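Long-range contacts in protein disulfide-isomerase A4 (Rattus norvegicus, PDB 3EC3), which catalyses the rearrangement of disulfide bonds in proteins within the endoplasmic reticulum and is represented here by its noncatalytic b and b' thioredoxin-like domains: residues L30-Y41 against H58-L69; S5-T13 against Y44-R52. The protein carries 1 engineered substitution. All coordinates share one frame; numbering follows the deposited sequence.

Contact 1. Residues L30-Y41 against H58-L69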
# COMPACT_ATOMS: atom_id res chain seq x y z
N LEU A 30 -3.26 -10.55 9.18
CA LEU A 30 -3.10 -11.61 10.16
C LEU A 30 -4.20 -11.61 11.21
O LEU A 30 -4.22 -10.71 12.07
CB LEU A 30 -1.78 -11.47 10.86
CG LEU A 30 -1.48 -12.66 11.78
CD1 LEU A 30 -1.48 -13.98 11.08
CD2 LEU A 30 -0.13 -12.42 12.48
N GLY A 31 -5.00 -12.66 11.22
CA GLY A 31 -5.98 -12.87 12.31
C GLY A 31 -5.31 -13.58 13.48
O GLY A 31 -4.74 -14.67 13.30
N VAL A 32 -5.40 -13.02 14.68
CA VAL A 32 -4.75 -13.65 15.85
C VAL A 32 -5.84 -14.05 16.83
O VAL A 32 -6.44 -13.18 17.46
CB VAL A 32 -3.78 -12.66 16.55
CG1 VAL A 32 -3.07 -13.31 17.78
CG2 VAL A 32 -2.71 -12.08 15.54
N PHE A 33 -6.04 -15.34 16.99
CA PHE A 33 -7.21 -15.89 17.69
C PHE A 33 -6.84 -16.97 18.66
O PHE A 33 -5.72 -17.44 18.65
CB PHE A 33 -8.28 -16.30 16.66
CG PHE A 33 -8.82 -15.11 15.91
CD1 PHE A 33 -8.42 -14.88 14.58
CD2 PHE A 33 -9.64 -14.17 16.57
CE1 PHE A 33 -8.88 -13.75 13.88
CE2 PHE A 33 -10.09 -13.02 15.90
CZ PHE A 33 -9.70 -12.81 14.54
N GLN A 34 -7.78 -17.38 19.49
CA GLN A 34 -7.48 -18.38 20.53
C GLN A 34 -7.46 -19.80 19.98
O GLN A 34 -6.75 -20.66 20.47
CB GLN A 34 -8.46 -18.22 21.68
CG GLN A 34 -8.46 -16.76 22.24
CD GLN A 34 -9.26 -16.64 23.48
OE1 GLN A 34 -10.08 -15.71 23.62
NE2 GLN A 34 -9.09 -17.60 24.40
N GLY A 35 -8.21 -20.03 18.91
CA GLY A 35 -8.25 -21.36 18.32
C GLY A 35 -9.26 -21.46 17.21
O GLY A 35 -9.97 -20.51 16.89
N VAL A 36 -9.38 -22.66 16.66
CA VAL A 36 -10.14 -22.86 15.44
C VAL A 36 -11.70 -22.71 15.62
O VAL A 36 -12.42 -22.50 14.66
CB VAL A 36 -9.73 -24.19 14.81
CG1 VAL A 36 -10.18 -25.37 15.69
CG2 VAL A 36 -10.31 -24.30 13.41
N GLY A 37 -12.17 -22.74 16.87
CA GLY A 37 -13.61 -22.57 17.16
C GLY A 37 -13.92 -21.18 17.71
O GLY A 37 -15.07 -20.91 18.08
N ASP A 38 -12.91 -20.30 17.75
CA ASP A 38 -13.03 -18.95 18.32
C ASP A 38 -14.07 -18.13 17.50
O ASP A 38 -13.90 -17.95 16.31
CB ASP A 38 -11.61 -18.29 18.32
CG ASP A 38 -11.55 -16.93 19.01
OD1 ASP A 38 -12.63 -16.35 19.24
OD2 ASP A 38 -10.42 -16.41 19.32
N PRO A 39 -15.18 -17.68 18.12
CA PRO A 39 -16.15 -16.96 17.30
C PRO A 39 -15.52 -15.80 16.46
O PRO A 39 -15.92 -15.59 15.32
CB PRO A 39 -17.17 -16.49 18.34
CG PRO A 39 -17.15 -17.57 19.36
CD PRO A 39 -15.68 -17.85 19.50
N GLY A 40 -14.50 -15.12 17.00
CA GLY A 40 -13.87 -14.01 16.27
C GLY A 40 -13.15 -14.54 15.04
O GLY A 40 -13.19 -13.95 13.94
N TYR A 41 -12.47 -15.67 15.20
CA TYR A 41 -11.83 -16.30 14.04
C TYR A 41 -12.85 -16.62 12.93
O TYR A 41 -12.56 -16.50 11.74
CB TYR A 41 -11.12 -17.57 14.51
CG TYR A 41 -10.63 -18.46 13.37
CD1 TYR A 41 -11.15 -19.74 13.19
CD2 TYR A 41 -9.63 -18.01 12.48
CE1 TYR A 41 -10.71 -20.56 12.17
CE2 TYR A 41 -9.21 -18.81 11.42
CZ TYR A 41 -9.71 -20.09 11.30
OH TYR A 41 -9.29 -20.91 10.26
N HIS A 58 -4.00 -14.56 6.45
CA HIS A 58 -3.36 -15.55 7.28
C HIS A 58 -3.99 -15.48 8.66
O HIS A 58 -4.67 -14.48 8.97
CB HIS A 58 -1.87 -15.29 7.40
CG HIS A 58 -1.19 -15.22 6.07
ND1 HIS A 58 -0.61 -16.32 5.47
CD2 HIS A 58 -1.08 -14.21 5.17
CE1 HIS A 58 -0.13 -15.98 4.29
NE2 HIS A 58 -0.38 -14.69 4.08
N HIS A 59 -3.76 -16.53 9.45
CA HIS A 59 -4.24 -16.54 10.85
C HIS A 59 -3.29 -17.29 11.71
O HIS A 59 -2.50 -18.08 11.24
CB HIS A 59 -5.66 -17.12 10.97
CG HIS A 59 -5.76 -18.55 10.57
ND1 HIS A 59 -6.02 -18.95 9.28
CD2 HIS A 59 -5.66 -19.69 11.30
CE1 HIS A 59 -6.08 -20.27 9.23
NE2 HIS A 59 -5.88 -20.75 10.45
N THR A 60 -3.33 -17.01 13.01
CA THR A 60 -2.53 -17.78 13.92
C THR A 60 -3.26 -17.94 15.25
O THR A 60 -4.04 -17.04 15.65
CB THR A 60 -1.12 -17.12 14.12
OG1 THR A 60 -0.31 -17.99 14.91
CG2 THR A 60 -1.22 -15.78 14.83
N PHE A 61 -3.01 -19.05 15.92
CA PHE A 61 -3.52 -19.23 17.26
C PHE A 61 -2.36 -19.28 18.28
O PHE A 61 -2.57 -19.66 19.43
CB PHE A 61 -4.32 -20.54 17.35
CG PHE A 61 -5.29 -20.72 16.23
CD1 PHE A 61 -5.20 -21.84 15.40
CD2 PHE A 61 -6.29 -19.78 16.00
CE1 PHE A 61 -6.10 -22.04 14.35
CE2 PHE A 61 -7.23 -19.95 14.93
CZ PHE A 61 -7.13 -21.07 14.12
N SER A 62 -1.16 -18.89 17.83
CA SER A 62 0.09 -19.02 18.63
C SER A 62 0.26 -17.88 19.61
O SER A 62 0.34 -16.73 19.19
CB SER A 62 1.28 -18.99 17.67
OG SER A 62 2.52 -18.95 18.36
N THR A 63 0.35 -18.19 20.90
CA THR A 63 0.62 -17.15 21.90
C THR A 63 2.04 -16.61 21.72
O THR A 63 2.29 -15.47 22.02
CB THR A 63 0.39 -17.63 23.36
OG1 THR A 63 1.24 -18.76 23.65
CG2 THR A 63 -1.05 -18.03 23.56
N GLU A 64 2.94 -17.44 21.19
CA GLU A 64 4.31 -17.04 20.89
C GLU A 64 4.34 -15.93 19.84
O GLU A 64 5.04 -14.91 19.98
CB GLU A 64 5.11 -18.27 20.44
CG GLU A 64 6.34 -17.97 19.55
CD GLU A 64 7.04 -19.26 19.11
OE1 GLU A 64 7.21 -19.46 17.89
OE2 GLU A 64 7.39 -20.08 19.99
N ILE A 65 3.53 -16.10 18.79
CA ILE A 65 3.51 -15.10 17.74
C ILE A 65 2.79 -13.85 18.22
O ILE A 65 3.22 -12.74 17.91
CB ILE A 65 2.92 -15.69 16.41
CG1 ILE A 65 3.83 -16.84 15.91
CG2 ILE A 65 2.68 -14.54 15.40
CD1 ILE A 65 3.43 -17.42 14.56
N ALA A 66 1.71 -14.02 19.00
CA ALA A 66 0.99 -12.88 19.57
C ALA A 66 1.95 -12.04 20.44
O ALA A 66 2.02 -10.81 20.29
CB ALA A 66 -0.21 -13.36 20.41
N LYS A 67 2.69 -12.72 21.31
CA LYS A 67 3.74 -12.05 22.15
C LYS A 67 4.74 -11.27 21.30
O LYS A 67 4.97 -10.06 21.53
CB LYS A 67 4.44 -13.07 23.07
CG LYS A 67 3.45 -13.73 24.01
CD LYS A 67 4.05 -14.77 24.99
CE LYS A 67 2.92 -15.47 25.75
NZ LYS A 67 3.36 -16.77 26.36
N PHE A 68 5.33 -11.94 20.30
CA PHE A 68 6.20 -11.26 19.34
C PHE A 68 5.56 -10.02 18.74
O PHE A 68 6.22 -8.98 18.61
CB PHE A 68 6.67 -12.21 18.22
CG PHE A 68 7.39 -11.52 17.09
CD1 PHE A 68 6.71 -11.20 15.92
CD2 PHE A 68 8.74 -11.22 17.18
CE1 PHE A 68 7.38 -10.57 14.84
CE2 PHE A 68 9.42 -10.58 16.12
CZ PHE A 68 8.74 -10.26 14.95
N LEU A 69 4.28 -10.12 18.37
CA LEU A 69 3.59 -9.02 17.71
C LEU A 69 3.09 -7.97 18.67
O LEU A 69 2.50 -6.97 18.24
CB LEU A 69 2.39 -9.52 16.91
CG LEU A 69 2.70 -10.41 15.72
CD1 LEU A 69 1.38 -10.80 15.08
CD2 LEU A 69 3.65 -9.70 14.75
O HOH W 1 -4.24 -19.62 21.71

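Contact 2. Residues S5-T13 against Y44-R52. Residue 5 of segment 5-13 comes from a tag, linker or insertion.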
# COMPACT_ATOMS: atom_id res chain seq x y z
N SER A 5 -12.44 -23.83 -0.38
CA SER A 5 -11.44 -24.13 0.69
C SER A 5 -11.18 -22.95 1.63
O SER A 5 -11.81 -21.89 1.49
CB SER A 5 -10.12 -24.65 0.09
OG SER A 5 -10.09 -26.07 0.12
N PRO A 6 -10.25 -23.11 2.59
CA PRO A 6 -10.26 -22.15 3.68
C PRO A 6 -9.66 -20.83 3.20
O PRO A 6 -8.55 -20.82 2.67
CB PRO A 6 -9.39 -22.84 4.75
CG PRO A 6 -8.41 -23.69 3.94
CD PRO A 6 -9.15 -24.10 2.70
N PRO A 7 -10.40 -19.72 3.32
CA PRO A 7 -9.81 -18.51 2.74
C PRO A 7 -8.47 -18.11 3.42
O PRO A 7 -7.43 -17.98 2.74
CB PRO A 7 -10.91 -17.47 2.89
CG PRO A 7 -11.73 -17.95 4.03
CD PRO A 7 -11.72 -19.46 3.93
N SER A 8 -8.45 -18.04 4.73
CA SER A 8 -7.21 -17.72 5.46
C SER A 8 -6.29 -18.92 5.75
O SER A 8 -6.74 -20.03 6.16
CB SER A 8 -7.55 -16.95 6.76
OG SER A 8 -6.38 -16.70 7.55
N LYS A 9 -4.98 -18.73 5.55
CA LYS A 9 -4.03 -19.83 5.74
C LYS A 9 -3.32 -19.75 7.06
O LYS A 9 -2.90 -18.66 7.48
CB LYS A 9 -3.02 -19.84 4.54
CG LYS A 9 -2.35 -21.16 4.32
CD LYS A 9 -1.71 -21.24 2.90
CE LYS A 9 -1.28 -22.64 2.64
NZ LYS A 9 -0.58 -22.81 1.35
N GLU A 10 -3.12 -20.88 7.75
CA GLU A 10 -2.46 -20.81 9.06
C GLU A 10 -0.95 -20.50 8.97
O GLU A 10 -0.24 -21.00 8.07
CB GLU A 10 -2.68 -22.10 9.90
CG GLU A 10 -2.28 -21.94 11.38
CD GLU A 10 -2.56 -23.21 12.24
OE1 GLU A 10 -3.04 -24.19 11.66
OE2 GLU A 10 -2.26 -23.24 13.45
N ILE A 11 -0.48 -19.68 9.90
CA ILE A 11 0.93 -19.39 10.06
C ILE A 11 1.36 -20.27 11.20
O ILE A 11 0.71 -20.25 12.25
CB ILE A 11 1.14 -17.89 10.40
CG1 ILE A 11 0.94 -17.11 9.07
CG2 ILE A 11 2.53 -17.70 11.09
CD1 ILE A 11 1.47 -15.67 9.02
N LEU A 12 2.40 -21.08 10.99
CA LEU A 12 2.85 -22.03 12.00
C LEU A 12 4.02 -21.45 12.82
O LEU A 12 4.15 -21.76 14.00
CB LEU A 12 3.25 -23.37 11.38
CG LEU A 12 2.22 -23.95 10.41
CD1 LEU A 12 2.83 -25.15 9.69
CD2 LEU A 12 0.93 -24.25 11.14
N THR A 13 4.87 -20.64 12.21
CA THR A 13 6.08 -20.23 12.90
C THR A 13 6.30 -18.73 12.88
O THR A 13 5.76 -17.99 12.03
CB THR A 13 7.33 -20.88 12.28
OG1 THR A 13 7.48 -20.43 10.93
CG2 THR A 13 7.27 -22.42 12.33
N TYR A 44 -13.69 -13.56 11.08
CA TYR A 44 -12.52 -13.24 10.23
C TYR A 44 -12.54 -14.07 8.94
O TYR A 44 -12.38 -13.51 7.84
CB TYR A 44 -11.24 -13.47 11.04
CG TYR A 44 -9.95 -13.30 10.22
CD1 TYR A 44 -9.12 -14.38 9.96
CD2 TYR A 44 -9.58 -12.04 9.75
CE1 TYR A 44 -7.94 -14.21 9.21
CE2 TYR A 44 -8.42 -11.87 9.01
CZ TYR A 44 -7.61 -12.97 8.74
OH TYR A 44 -6.43 -12.77 8.03
N GLN A 45 -12.78 -15.39 9.05
CA GLN A 45 -12.82 -16.27 7.87
C GLN A 45 -13.95 -15.87 6.92
O GLN A 45 -13.80 -16.02 5.72
CB GLN A 45 -12.91 -17.79 8.24
CG GLN A 45 -11.55 -18.50 8.68
CD GLN A 45 -10.54 -18.83 7.51
OE1 GLN A 45 -10.58 -18.20 6.45
NE2 GLN A 45 -9.63 -19.81 7.74
N ASP A 46 -15.08 -15.42 7.46
CA ASP A 46 -16.23 -14.90 6.66
C ASP A 46 -15.82 -13.67 5.84
O ASP A 46 -16.04 -13.62 4.63
CB ASP A 46 -17.37 -14.58 7.61
CG ASP A 46 -18.70 -14.32 6.91
OD1 ASP A 46 -18.72 -13.79 5.78
OD2 ASP A 46 -19.73 -14.61 7.54
N ALA A 47 -15.23 -12.69 6.52
CA ALA A 47 -14.64 -11.51 5.86
C ALA A 47 -13.59 -11.86 4.79
O ALA A 47 -13.56 -11.26 3.70
CB ALA A 47 -14.02 -10.59 6.91
N ALA A 48 -12.69 -12.77 5.13
CA ALA A 48 -11.61 -13.19 4.24
C ALA A 48 -12.17 -13.85 2.97
O ALA A 48 -11.69 -13.63 1.86
CB ALA A 48 -10.71 -14.15 4.98
N ASN A 49 -13.20 -14.69 3.15
CA ASN A 49 -13.81 -15.38 2.03
C ASN A 49 -14.33 -14.39 1.00
O ASN A 49 -14.10 -14.55 -0.21
CB ASN A 49 -14.95 -16.30 2.48
CG ASN A 49 -15.63 -16.94 1.31
OD1 ASN A 49 -14.99 -17.67 0.53
ND2 ASN A 49 -16.91 -16.61 1.09
N THR A 50 -14.98 -13.34 1.48
CA THR A 50 -15.52 -12.30 0.63
C THR A 50 -14.41 -11.58 -0.14
O THR A 50 -14.56 -11.27 -1.32
CB THR A 50 -16.36 -11.32 1.46
OG1 THR A 50 -17.51 -12.01 1.96
CG2 THR A 50 -16.82 -10.15 0.63
N LEU A 51 -13.30 -11.31 0.54
CA LEU A 51 -12.17 -10.58 -0.06
C LEU A 51 -11.07 -11.45 -0.70
O LEU A 51 -10.03 -10.93 -1.11
CB LEU A 51 -11.56 -9.62 0.97
CG LEU A 51 -12.35 -8.41 1.48
CD1 LEU A 51 -11.59 -7.69 2.59
CD2 LEU A 51 -12.64 -7.42 0.33
N ARG A 52 -11.32 -12.75 -0.85
CA ARG A 52 -10.26 -13.72 -1.22
C ARG A 52 -9.59 -13.54 -2.60
O ARG A 52 -8.47 -14.01 -2.80
CB ARG A 52 -10.77 -15.17 -1.09
CG ARG A 52 -11.72 -15.63 -2.20
CD ARG A 52 -12.37 -16.99 -1.85
NE ARG A 52 -11.36 -18.04 -1.62
CZ ARG A 52 -11.47 -19.02 -0.73
NH1 ARG A 52 -12.55 -19.11 0.05
NH2 ARG A 52 -10.50 -19.92 -0.61

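Contact 1. Residues L30-Y41 against H58-L69
Gly31 and His59 lie side by side in two parallel strands, joined by three backbone hydrogen bonds: Gly31 N to His58 O (2.9 Å), Thr60 N to Gly31 O (2.7 Å) and Phe33 N to Thr60 O (2.9 Å). Beyond them, one water donates to both Gln34 O and Phe61 O.

On the His59 side, the edge of Phe61 points at the face of Tyr41, CZ over the ring centre, in a T-shaped stack, centroids 5.2 Å apart and planes at 83°. The Tyr41 edge also approaches the face of His59, ring planes inclined at 53°; its OH lies over that face and bonds to Gln45 NE2. Tyr41 CG, anti to the backbone N (chi1 169°), carries the ring to both partners. Gly35 CA sits over the Phe61 face, a CH-pi contact 3.8 Å from the centroid. A leucine replacing Tyr41 would probably leave the Phe61 edge without its aromatic face and Gln45 without the hydroxyl.

On the other face, apolar chains meet helix 63-69: Val32 CG1 lies 3.9 Å from Ala66 CB, and Leu30 CD2 is tightly set, 3.4 Å from Leu69 CD1.

Parallel strands 28-32 and 57-60, connected through helix 39-51, form the beta-alpha-beta crossover of a thioredoxin-like domain.

Contact 2. Residues S5-T13 against Y44-R52
Arg52 grips the carbonyl oxygen of Ser5 end-on with two nitrogens: NH1 and NH2 each lie 3.2 Å from Ser5 O, which stays within 5° of the guanidinium plane. Relative to the carbonyl plane, both donors come from one face, NH2 rising as far as 66° out of it. Asn49 holds the guanidinium from its own helix, its OD1 accepting from Arg52 NH1 at 2.9 Å in the same plane. Ser5 comes from an insertion into the natural sequence, so the grip on it may not reflect the native protein.

Further along, the Gln45 amide pairs with both backbone groups of Ser8. Ser8 N donates to Gln45 OE1, although the 2.7 Å length is doubtful because that oxygen is placed too near Pro7. Gln45 NE2 donates to Ser8 O at 3.3 Å. A bend at chi2 (-76°) folds the glutamine over to reach this peptide. Ser8 OG lies at the edge of the Tyr44 ring, 3.4 Å from CE1, but its hydrogen bond goes to His59, while Tyr44 OH bonds His58 O.

Packing centres on Pro7, which is wedged between these two polar grips. Its CB is 3.9 Å from Ala48 CB and also sits over one face of the Arg52 guanidinium, 3.6 Å above the plane and offset toward the rim.

Side chains of helix 39-51 and of Arg52 just beyond it thus bind main-chain groups of the arm, so the polar part probably depends more on the path of the arm's backbone than on which side chains the arm carries, with Pro7 supplying the apolar filling.

Overall arrangement
The segments alternate along the chain, 5-13, 30-41, 44-52, 58-69, so the two contacts interlock; their centres are about 12 Å apart. Both use helix 39-51, contact 1 at its start and contact 2 at its later turns, and both reach the sheet ordered 9-10, 57-60, 28-32, 75-79, 93-96. Contact 1 joins two inner parallel strands, whereas contact 2 ties the N-terminal arm, leading into edge strand 9-10, to the helix on one face. Hydrogen bonds from His58 and His59 of contact 1 to residues of contact 2 fasten the two together. Together they fasten the N-terminal arm and helix 39-51 to the sheet of the first thioredoxin-like domain, probably the noncatalytic b domain; a second sheet with the same strand order follows in the chain.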